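Local structure of aeromonas extracellular serine protease (Aeromonas sobria, 3WQB) at residues D170-Y178 with T339-M350; A210-N218 with D247-V258. The protein cleaves peptide bonds that follow Lys-Lys or Lys-Arg pairs as a calcium-binding serine protease of the furin subfamily and probably acts as a virulence factor. The protein carries 1 engineered substitution. All coordinates share one frame; numbering follows the deposited sequence.

In the fold
Both contacts are buried in the subtilase domain and share one parallel sheet, in which strands 173-179 and 211-215 are neighbours. Contact 1 sets a helix against a face of that sheet; contact 2 joins two strands within it. The chemistry follows from this difference. In contact 1 side chains do the work, with one hydrogen bond set among aliphatic and thioether groups and a guanidinium covered by a methionine, whereas contact 2 rests on a ladder of backbone bonds, supplemented by a lysine ammonium held among carbonyl, carboxylate and water oxygens. The two are joined directly: Gln-176 NE2 lies 2.8 Å from Asn-255 OD1, a probable hydrogen bond, and Thr-342 of helix 335-352 packs on Val-258.

Contact 1 (D170-Y178 with T339-M350); sequences DNRVFNQSY and TPSTSGAMALLM
Asn-175 and Ser-343 meet where the central helix 335-352 of the subtilisin fold packs on its parallel sheet; its segment 339-350 runs almost antiparallel (171°) to strand 173-176, with the two axes 8.2 Å apart at their closest. Asn-175 can be followed outward from the strand. Its CB lies 3.5 Å from Ser-343 OG, and with CG anti to the backbone N (chi1 -173°) the amide is carried up to the helix, where CG sits near the Thr-339 methyl CG2. At the tip the two ends part. OD1 accepts from Ser-343 OG at 2.7 Å, through a lone pair and within the plane of the amide; it also lies close to Pro-340 CA. ND2 donates to Ser-177 OG, almost within the amide plane, so a bond at either end fixes the rotation of the group. Ser-177 OG is bonded in turn to Ala-336 O, and its side chain lies beside Asp-78; these are two positions of the predicted charge relay, Ala-336 being engineered. Farther along the helix, Val-173 CG2 packs against Met-346 CG and Met-350 SD. The extended Met-350 chain ends over a face of the Arg-172 guanidinium, whose NE bonds Gly-209 O, with CE 3.7 Å above the plane and offset toward its rim.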
loop_
_atom_site.group_PDB
_atom_site.type_symbol
_atom_site.label_atom_id
_atom_site.label_comp_id
_atom_site.label_asym_id
_atom_site.label_seq_id
_atom_site.Cartn_x
_atom_site.Cartn_y
_atom_site.Cartn_z
ATOM N N ASP A 170 11.318 4.394 -17.677
ATOM C CA ASP A 170 10.626 3.622 -18.707
ATOM C C ASP A 170 10.046 2.304 -18.225
ATOM O O ASP A 170 9.769 1.411 -19.017
ATOM C CB ASP A 170 11.533 3.398 -19.921
ATOM C CG ASP A 170 12.779 2.602 -19.585
ATOM O OD1 ASP A 170 13.160 2.521 -18.387
ATOM O OD2 ASP A 170 13.390 2.068 -20.542
ATOM N N ASN A 171 9.854 2.182 -16.919
ATOM C CA ASN A 171 9.016 1.105 -16.405
ATOM C C ASN A 171 7.553 1.450 -16.576
ATOM O O ASN A 171 7.164 2.613 -16.436
ATOM C CB ASN A 171 9.313 0.829 -14.939
ATOM C CG ASN A 171 10.652 0.194 -14.754
ATOM O OD1 ASN A 171 10.862 -0.953 -15.150
ATOM N ND2 ASN A 171 11.589 0.943 -14.180
ATOM N N ARG A 172 6.753 0.439 -16.891
ATOM C CA ARG A 172 5.305 0.598 -16.927
ATOM C C ARG A 172 4.599 0.077 -15.670
ATOM O O ARG A 172 3.401 0.296 -15.519
ATOM C CB ARG A 172 4.691 -0.043 -18.167
ATOM C CG ARG A 172 4.927 0.763 -19.442
ATOM C CD ARG A 172 3.854 0.492 -20.492
ATOM N NE ARG A 172 2.598 1.128 -20.110
ATOM C CZ ARG A 172 1.394 0.805 -20.579
ATOM N NH1 ARG A 172 1.238 -0.166 -21.480
ATOM N NH2 ARG A 172 0.326 1.460 -20.122
ATOM N N VAL A 173 5.319 -0.607 -14.774
ATOM C CA VAL A 173 4.750 -1.043 -13.497
ATOM C C VAL A 173 5.788 -0.773 -12.418
ATOM O O VAL A 173 6.959 -1.122 -12.572
ATOM C CB VAL A 173 4.359 -2.546 -13.508
ATOM C CG1 VAL A 173 3.704 -2.923 -12.200
ATOM C CG2 VAL A 173 3.414 -2.861 -14.667
ATOM N N PHE A 174 5.357 -0.144 -11.329
ATOM C CA PHE A 174 6.211 0.030 -10.144
ATOM C C PHE A 174 5.618 -0.749 -8.999
ATOM O O PHE A 174 4.549 -0.405 -8.492
ATOM C CB PHE A 174 6.356 1.508 -9.774
ATOM C CG PHE A 174 7.144 2.292 -10.780
ATOM C CD1 PHE A 174 6.517 2.905 -11.857
ATOM C CD2 PHE A 174 8.529 2.399 -10.659
ATOM C CE1 PHE A 174 7.266 3.619 -12.806
ATOM C CE2 PHE A 174 9.279 3.100 -11.595
ATOM C CZ PHE A 174 8.647 3.715 -12.673
ATOM N N ASN A 175 6.303 -1.827 -8.632
ATOM C CA ASN A 175 5.848 -2.695 -7.559
ATOM C C ASN A 175 6.357 -2.232 -6.203
ATOM O O ASN A 175 7.563 -2.160 -5.992
ATOM C CB ASN A 175 6.308 -4.128 -7.829
ATOM C CG ASN A 175 5.723 -5.110 -6.845
ATOM O OD1 ASN A 175 4.734 -5.776 -7.150
ATOM N ND2 ASN A 175 6.317 -5.195 -5.654
ATOM N N GLN A 176 5.430 -1.894 -5.305
ATOM C CA GLN A 176 5.774 -1.396 -3.970
ATOM C C GLN A 176 5.174 -2.288 -2.883
ATOM O O GLN A 176 4.090 -2.006 -2.338
ATOM C CB GLN A 176 5.286 0.029 -3.780
ATOM C CG GLN A 176 5.776 0.985 -4.832
ATOM C CD GLN A 176 4.988 2.254 -4.761
ATOM O OE1 GLN A 176 5.387 3.219 -4.089
ATOM N NE2 GLN A 176 3.802 2.233 -5.370
ATOM N N SER A 177 5.881 -3.378 -2.591
ATOM C CA SER A 177 5.451 -4.350 -1.587
ATOM C C SER A 177 5.838 -3.890 -0.182
ATOM O O SER A 177 6.429 -4.654 0.600
ATOM C CB SER A 177 6.068 -5.712 -1.891
ATOM O OG SER A 177 5.433 -6.315 -3.006
ATOM N N TYR A 178 5.511 -2.637 0.131
ATOM C CA TYR A 178 5.913 -2.019 1.391
ATOM C C TYR A 178 4.892 -0.992 1.859
ATOM O O TYR A 178 3.984 -0.626 1.116
ATOM C CB TYR A 178 7.320 -1.392 1.278
ATOM C CG TYR A 178 7.465 -0.344 0.197
ATOM C CD1 TYR A 178 6.954 0.953 0.368
ATOM C CD2 TYR A 178 8.153 -0.633 -0.982
ATOM C CE1 TYR A 178 7.096 1.925 -0.623
ATOM C CE2 TYR A 178 8.306 0.329 -1.976
ATOM C CZ TYR A 178 7.776 1.603 -1.789
ATOM O OH TYR A 178 7.920 2.556 -2.767
ATOM N N THR A 339 0.662 -7.604 -3.975
ATOM C CA THR A 339 1.183 -6.528 -4.806
ATOM C C THR A 339 1.797 -7.063 -6.111
ATOM O O THR A 339 1.358 -6.645 -7.184
ATOM C CB THR A 339 2.125 -5.614 -3.974
ATOM O OG1 THR A 339 1.373 -5.037 -2.899
ATOM C CG2 THR A 339 2.689 -4.495 -4.819
ATOM N N PRO A 340 2.772 -8.010 -6.041
ATOM C CA PRO A 340 3.306 -8.557 -7.301
ATOM C C PRO A 340 2.292 -9.407 -8.065
ATOM O O PRO A 340 2.394 -9.520 -9.278
ATOM C CB PRO A 340 4.511 -9.402 -6.849
ATOM C CG PRO A 340 4.248 -9.705 -5.401
ATOM C CD PRO A 340 3.588 -8.438 -4.892
ATOM N N SER A 341 1.329 -9.998 -7.365
ATOM C CA SER A 341 0.227 -10.668 -8.065
ATOM C C SER A 341 -0.512 -9.696 -8.983
ATOM O O SER A 341 -0.847 -10.032 -10.114
ATOM C CB SER A 341 -0.720 -11.334 -7.072
ATOM O OG SER A 341 -0.064 -12.391 -6.394
ATOM N N THR A 342 -0.729 -8.486 -8.484
ATOM C CA THR A 342 -1.372 -7.425 -9.242
ATOM C C THR A 342 -0.438 -6.839 -10.305
ATOM O O THR A 342 -0.874 -6.584 -11.426
ATOM C CB THR A 342 -1.896 -6.340 -8.282
ATOM O OG1 THR A 342 -2.764 -6.959 -7.322
ATOM C CG2 THR A 342 -2.655 -5.251 -9.019
ATOM N N SER A 343 0.840 -6.650 -9.963
ATOM C CA SER A 343 1.847 -6.191 -10.933
ATOM C C SER A 343 1.913 -7.137 -12.125
ATOM O O SER A 343 1.950 -6.699 -13.271
ATOM C CB SER A 343 3.225 -6.071 -10.269
ATOM O OG SER A 343 3.214 -5.024 -9.311
ATOM N N GLY A 344 1.937 -8.437 -11.849
ATOM C CA GLY A 344 1.930 -9.451 -12.893
ATOM C C GLY A 344 0.665 -9.403 -13.734
ATOM O O GLY A 344 0.736 -9.438 -14.964
ATOM N N ALA A 345 -0.493 -9.276 -13.084
ATOM C CA ALA A 345 -1.773 -9.174 -13.793
ATOM C C ALA A 345 -1.782 -7.954 -14.718
ATOM O O ALA A 345 -2.197 -8.033 -15.879
ATOM C CB ALA A 345 -2.929 -9.099 -12.802
ATOM N N MET A 346 -1.322 -6.826 -14.183
ATOM C CA MET A 346 -1.182 -5.603 -14.947
ATOM C C MET A 346 -0.268 -5.810 -16.157
ATOM O O MET A 346 -0.587 -5.376 -17.266
ATOM C CB MET A 346 -0.634 -4.501 -14.045
ATOM C CG MET A 346 -0.703 -3.111 -14.639
ATOM S SD MET A 346 -2.395 -2.503 -14.851
ATOM C CE MET A 346 -2.930 -2.114 -13.188
ATOM N N ALA A 347 0.870 -6.479 -15.948
ATOM C CA ALA A 347 1.805 -6.725 -17.041
ATOM C C ALA A 347 1.165 -7.595 -18.125
ATOM O O ALA A 347 1.384 -7.375 -19.321
ATOM C CB ALA A 347 3.078 -7.360 -16.531
ATOM N N LEU A 348 0.350 -8.561 -17.729
ATOM C CA LEU A 348 -0.365 -9.385 -18.704
ATOM C C LEU A 348 -1.282 -8.512 -19.565
ATOM O O LEU A 348 -1.251 -8.569 -20.800
ATOM C CB LEU A 348 -1.170 -10.498 -18.017
ATOM C CG LEU A 348 -0.335 -11.588 -17.337
ATOM C CD1 LEU A 348 -1.227 -12.647 -16.711
ATOM C CD2 LEU A 348 0.625 -12.230 -18.326
ATOM N N LEU A 349 -2.078 -7.678 -18.910
ATOM C CA LEU A 349 -3.013 -6.834 -19.632
ATOM C C LEU A 349 -2.291 -5.870 -20.553
ATOM O O LEU A 349 -2.680 -5.694 -21.706
ATOM C CB LEU A 349 -3.905 -6.066 -18.661
ATOM C CG LEU A 349 -4.805 -6.904 -17.760
ATOM C CD1 LEU A 349 -5.648 -5.984 -16.930
ATOM C CD2 LEU A 349 -5.664 -7.876 -18.531
ATOM N N MET A 350 -1.240 -5.242 -20.039
ATOM C CA MET A 350 -0.455 -4.317 -20.840
ATOM C C MET A 350 0.163 -5.000 -22.049
ATOM O O MET A 350 0.238 -4.410 -23.123
ATOM C CB MET A 350 0.635 -3.659 -19.998
ATOM C CG MET A 350 0.114 -2.673 -18.976
ATOM S SD MET A 350 1.474 -2.098 -17.952
ATOM C CE MET A 350 0.668 -0.737 -17.105
#

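Contact 2 (A210-N218 with D247-V258); sequences AAYIKAAGN and DPSNSNFWNLVV
Tyr-212 and Leu-256 open a parallel pairing inside the central sheet of the subtilisin fold, where strand 211-215 runs beside strand 255-258 at an angle of 33°. Backbone bonds come first. Leu-256 N gives to Tyr-212 O at 2.8 Å, Lys-214 N to Leu-256 O, Val-258 N to Lys-214 O and Ala-216 N to Val-258 O, so that Lys-214 and Leu-256 each use both backbone groups across the seam. A CA-H...O contact supplements the ladder, Val-257 CA lying 3.3 Å from Lys-214 O.

Apolar packing lies on the helix-covered face and at the strand's end. Ile-213 and Leu-256 lie side by side on the face covered by helix 335-352, with CD1 of Ile-213 4.1 Å from CB of Leu-256. Beyond the end of strand 211-215, Ala-216 CB rests on Val-257 CG1.

Polar interactions gather on the face bearing Lys-214 and Val-257. The lysine starts out over the Asn-255 amide, its CB 3.7 Å from Asn-255 CG, and then bends at chi2 (63°) and chi4 (66°), which curls the chain around Asn-250 OD1. The Asn-255 amide is itself held by the Gln-176 amide and, through ND2, by Ser-249 O. Beyond the lysine tip, Asp-247 OD2 forms a long, weak salt bridge with Lys-214 NZ at 3.5 Å, and a water links the same two atoms; OD2 also accepts from Met-180 N. The ammonium bonds Tyr-178 O as well. Lys-214 NZ approaches a lone pair of Asn-250 OD1 in the plane of that amide, at 2.8 Å.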
loop_
_atom_site.group_PDB
_atom_site.type_symbol
_atom_site.label_atom_id
_atom_site.label_comp_id
_atom_site.label_asym_id
_atom_site.label_seq_id
_atom_site.Cartn_x
_atom_site.Cartn_y
_atom_site.Cartn_z
ATOM N N ALA A 210 2.612 4.463 -16.514
ATOM C CA ALA A 210 3.041 3.495 -15.505
ATOM C C ALA A 210 2.018 3.317 -14.395
ATOM O O ALA A 210 1.462 4.286 -13.882
ATOM C CB ALA A 210 4.374 3.911 -14.929
ATOM N N ALA A 211 1.785 2.061 -14.051
ATOM C CA ALA A 211 0.915 1.693 -12.944
ATOM C C ALA A 211 1.709 1.455 -11.665
ATOM O O ALA A 211 2.554 0.552 -11.612
ATOM C CB ALA A 211 0.141 0.444 -13.303
ATOM N N TYR A 212 1.471 2.300 -10.666
ATOM C CA TYR A 212 2.012 2.092 -9.318
ATOM C C TYR A 212 1.099 1.147 -8.556
ATOM O O TYR A 212 -0.104 1.389 -8.490
ATOM C CB TYR A 212 2.153 3.438 -8.582
ATOM C CG TYR A 212 3.220 4.300 -9.198
ATOM C CD1 TYR A 212 2.941 5.110 -10.307
ATOM C CD2 TYR A 212 4.518 4.294 -8.692
ATOM C CE1 TYR A 212 3.935 5.882 -10.899
ATOM C CE2 TYR A 212 5.522 5.055 -9.276
ATOM C CZ TYR A 212 5.221 5.853 -10.381
ATOM O OH TYR A 212 6.198 6.626 -10.957
ATOM N N ILE A 213 1.676 0.068 -8.021
ATOM C CA ILE A 213 0.947 -0.948 -7.259
ATOM C C ILE A 213 1.492 -0.946 -5.841
ATOM O O ILE A 213 2.713 -0.849 -5.647
ATOM C CB ILE A 213 1.118 -2.355 -7.894
ATOM C CG1 ILE A 213 1.058 -2.287 -9.439
ATOM C CG2 ILE A 213 0.128 -3.343 -7.293
ATOM C CD1 ILE A 213 -0.276 -1.835 -10.027
ATOM N N LYS A 214 0.603 -1.047 -4.854
ATOM C CA LYS A 214 0.960 -0.730 -3.487
ATOM C C LYS A 214 0.314 -1.678 -2.474
ATOM O O LYS A 214 -0.900 -1.887 -2.497
ATOM C CB LYS A 214 0.536 0.716 -3.201
ATOM C CG LYS A 214 0.864 1.245 -1.808
ATOM C CD LYS A 214 2.371 1.283 -1.547
ATOM C CE LYS A 214 2.698 2.147 -0.350
ATOM N NZ LYS A 214 2.172 1.558 0.923
ATOM N N ALA A 215 1.130 -2.252 -1.587
ATOM C CA ALA A 215 0.631 -3.136 -0.532
ATOM C C ALA A 215 -0.228 -2.369 0.469
ATOM O O ALA A 215 0.160 -1.290 0.928
ATOM C CB ALA A 215 1.796 -3.786 0.178
ATOM N N ALA A 216 -1.388 -2.929 0.819
ATOM C CA ALA A 216 -2.247 -2.293 1.819
ATOM C C ALA A 216 -1.686 -2.317 3.233
ATOM O O ALA A 216 -2.065 -1.492 4.056
ATOM C CB ALA A 216 -3.605 -2.940 1.818
ATOM N N GLY A 217 -0.800 -3.273 3.512
ATOM C CA GLY A 217 -0.380 -3.565 4.890
ATOM C C GLY A 217 -0.921 -4.890 5.393
ATOM O O GLY A 217 -1.898 -5.425 4.848
ATOM N N ASN A 218 -0.280 -5.396 6.443
ATOM C CA ASN A 218 -0.615 -6.669 7.074
ATOM C C ASN A 218 -1.045 -6.456 8.512
ATOM O O ASN A 218 -0.680 -7.245 9.388
ATOM C CB ASN A 218 0.606 -7.598 7.070
ATOM C CG ASN A 218 1.113 -7.889 5.681
ATOM O OD1 ASN A 218 0.370 -7.817 4.695
ATOM N ND2 ASN A 218 2.377 -8.248 5.598
ATOM N N ASP A 247 -1.776 4.943 6.324
ATOM C CA ASP A 247 -0.506 5.291 5.690
ATOM C C ASP A 247 -0.807 6.341 4.621
ATOM O O ASP A 247 -1.537 6.047 3.672
ATOM C CB ASP A 247 0.135 4.037 5.084
ATOM C CG ASP A 247 1.388 4.334 4.260
ATOM O OD1 ASP A 247 1.705 5.519 3.987
ATOM O OD2 ASP A 247 2.058 3.349 3.883
ATOM N N PRO A 248 -0.292 7.575 4.797
ATOM C CA PRO A 248 -0.632 8.663 3.864
ATOM C C PRO A 248 -0.426 8.349 2.370
ATOM O O PRO A 248 -1.194 8.820 1.529
ATOM C CB PRO A 248 0.272 9.821 4.317
ATOM C CG PRO A 248 1.362 9.182 5.109
ATOM C CD PRO A 248 0.728 8.003 5.781
ATOM N N SER A 249 0.574 7.540 2.041
ATOM C CA SER A 249 0.842 7.219 0.640
ATOM C C SER A 249 -0.289 6.422 -0.002
ATOM O O SER A 249 -0.475 6.458 -1.220
ATOM C CB SER A 249 2.143 6.436 0.516
ATOM O OG SER A 249 3.217 7.198 1.026
ATOM N N ASN A 250 -1.050 5.704 0.822
ATOM C CA ASN A 250 -2.088 4.830 0.292
ATOM C C ASN A 250 -3.329 5.562 -0.190
ATOM O O ASN A 250 -4.223 4.937 -0.745
ATOM C CB ASN A 250 -2.495 3.778 1.327
ATOM C CG ASN A 250 -1.407 2.770 1.593
ATOM O OD1 ASN A 250 -0.406 2.693 0.867
ATOM N ND2 ASN A 250 -1.595 1.977 2.651
ATOM N N SER A 251 -3.393 6.875 0.030
ATOM C CA SER A 251 -4.535 7.679 -0.435
ATOM C C SER A 251 -4.160 8.652 -1.553
ATOM O O SER A 251 -4.913 9.585 -1.834
ATOM C CB SER A 251 -5.194 8.421 0.740
ATOM O OG SER A 251 -4.239 9.244 1.395
ATOM N N ASN A 252 -3.018 8.426 -2.204
ATOM C CA ASN A 252 -2.547 9.364 -3.217
ATOM C C ASN A 252 -3.123 9.172 -4.609
ATOM O O ASN A 252 -2.715 9.875 -5.536
ATOM C CB ASN A 252 -1.012 9.408 -3.291
ATOM C CG ASN A 252 -0.418 8.187 -3.956
ATOM O OD1 ASN A 252 -1.114 7.222 -4.259
ATOM N ND2 ASN A 252 0.885 8.230 -4.191
ATOM N N PHE A 253 -4.062 8.237 -4.749
ATOM C CA PHE A 253 -4.715 7.908 -6.028
ATOM C C PHE A 253 -3.823 7.173 -7.020
ATOM O O PHE A 253 -4.247 6.185 -7.594
ATOM C CB PHE A 253 -5.363 9.132 -6.686
ATOM C CG PHE A 253 -6.013 8.833 -8.006
ATOM C CD1 PHE A 253 -7.198 8.098 -8.057
ATOM C CD2 PHE A 253 -5.439 9.276 -9.203
ATOM C CE1 PHE A 253 -7.813 7.825 -9.271
ATOM C CE2 PHE A 253 -6.044 8.995 -10.422
ATOM C CZ PHE A 253 -7.234 8.278 -10.453
ATOM N N TRP A 254 -2.601 7.662 -7.223
ATOM C CA TRP A 254 -1.673 7.046 -8.184
ATOM C C TRP A 254 -1.333 5.619 -7.779
ATOM O O TRP A 254 -1.129 4.763 -8.647
ATOM C CB TRP A 254 -0.407 7.896 -8.354
ATOM C CG TRP A 254 -0.772 9.339 -8.506
ATOM C CD1 TRP A 254 -0.515 10.344 -7.622
ATOM C CD2 TRP A 254 -1.569 9.919 -9.556
ATOM N NE1 TRP A 254 -1.061 11.528 -8.078
ATOM C CE2 TRP A 254 -1.721 11.291 -9.255
ATOM C CE3 TRP A 254 -2.150 9.413 -10.735
ATOM C CZ2 TRP A 254 -2.442 12.167 -10.088
ATOM C CZ3 TRP A 254 -2.851 10.293 -11.571
ATOM C CH2 TRP A 254 -2.993 11.645 -11.235
ATOM N N ASN A 255 -1.316 5.338 -6.472
ATOM C CA ASN A 255 -1.139 3.978 -5.996
ATOM C C ASN A 255 -2.417 3.178 -6.141
ATOM O O ASN A 255 -3.479 3.610 -5.662
ATOM C CB ASN A 255 -0.743 3.991 -4.523
ATOM C CG ASN A 255 0.718 4.257 -4.318
ATOM O OD1 ASN A 255 1.544 3.839 -5.127
ATOM N ND2 ASN A 255 1.059 4.943 -3.221
ATOM N N LEU A 256 -2.309 2.027 -6.803
ATOM C CA LEU A 256 -3.366 1.030 -6.802
ATOM C C LEU A 256 -3.107 0.147 -5.581
ATOM O O LEU A 256 -2.155 -0.646 -5.574
ATOM C CB LEU A 256 -3.318 0.211 -8.100
ATOM C CG LEU A 256 -4.521 -0.683 -8.437
ATOM C CD1 LEU A 256 -4.445 -1.176 -9.870
ATOM C CD2 LEU A 256 -4.604 -1.864 -7.477
ATOM N N VAL A 257 -3.935 0.303 -4.554
ATOM C CA VAL A 257 -3.706 -0.356 -3.264
ATOM C C VAL A 257 -4.425 -1.702 -3.214
ATOM O O VAL A 257 -5.602 -1.795 -3.571
ATOM C CB VAL A 257 -4.117 0.548 -2.085
ATOM C CG1 VAL A 257 -3.756 -0.106 -0.767
ATOM C CG2 VAL A 257 -3.423 1.907 -2.168
ATOM N N VAL A 258 -3.707 -2.749 -2.790
ATOM C CA VAL A 258 -4.259 -4.108 -2.827
ATOM C C VAL A 258 -4.253 -4.809 -1.486
ATOM O O VAL A 258 -3.290 -4.709 -0.721
ATOM C CB VAL A 258 -3.564 -5.004 -3.887
ATOM C CG1 VAL A 258 -3.706 -4.402 -5.265
ATOM C CG2 VAL A 258 -2.106 -5.223 -3.561
HETATM O O HOH W 1 -0.463 4.446 -11.288
HETATM O O HOH W 2 3.964 3.600 2.146
HETATM O O HOH W 3 0.754 0.261 3.233
#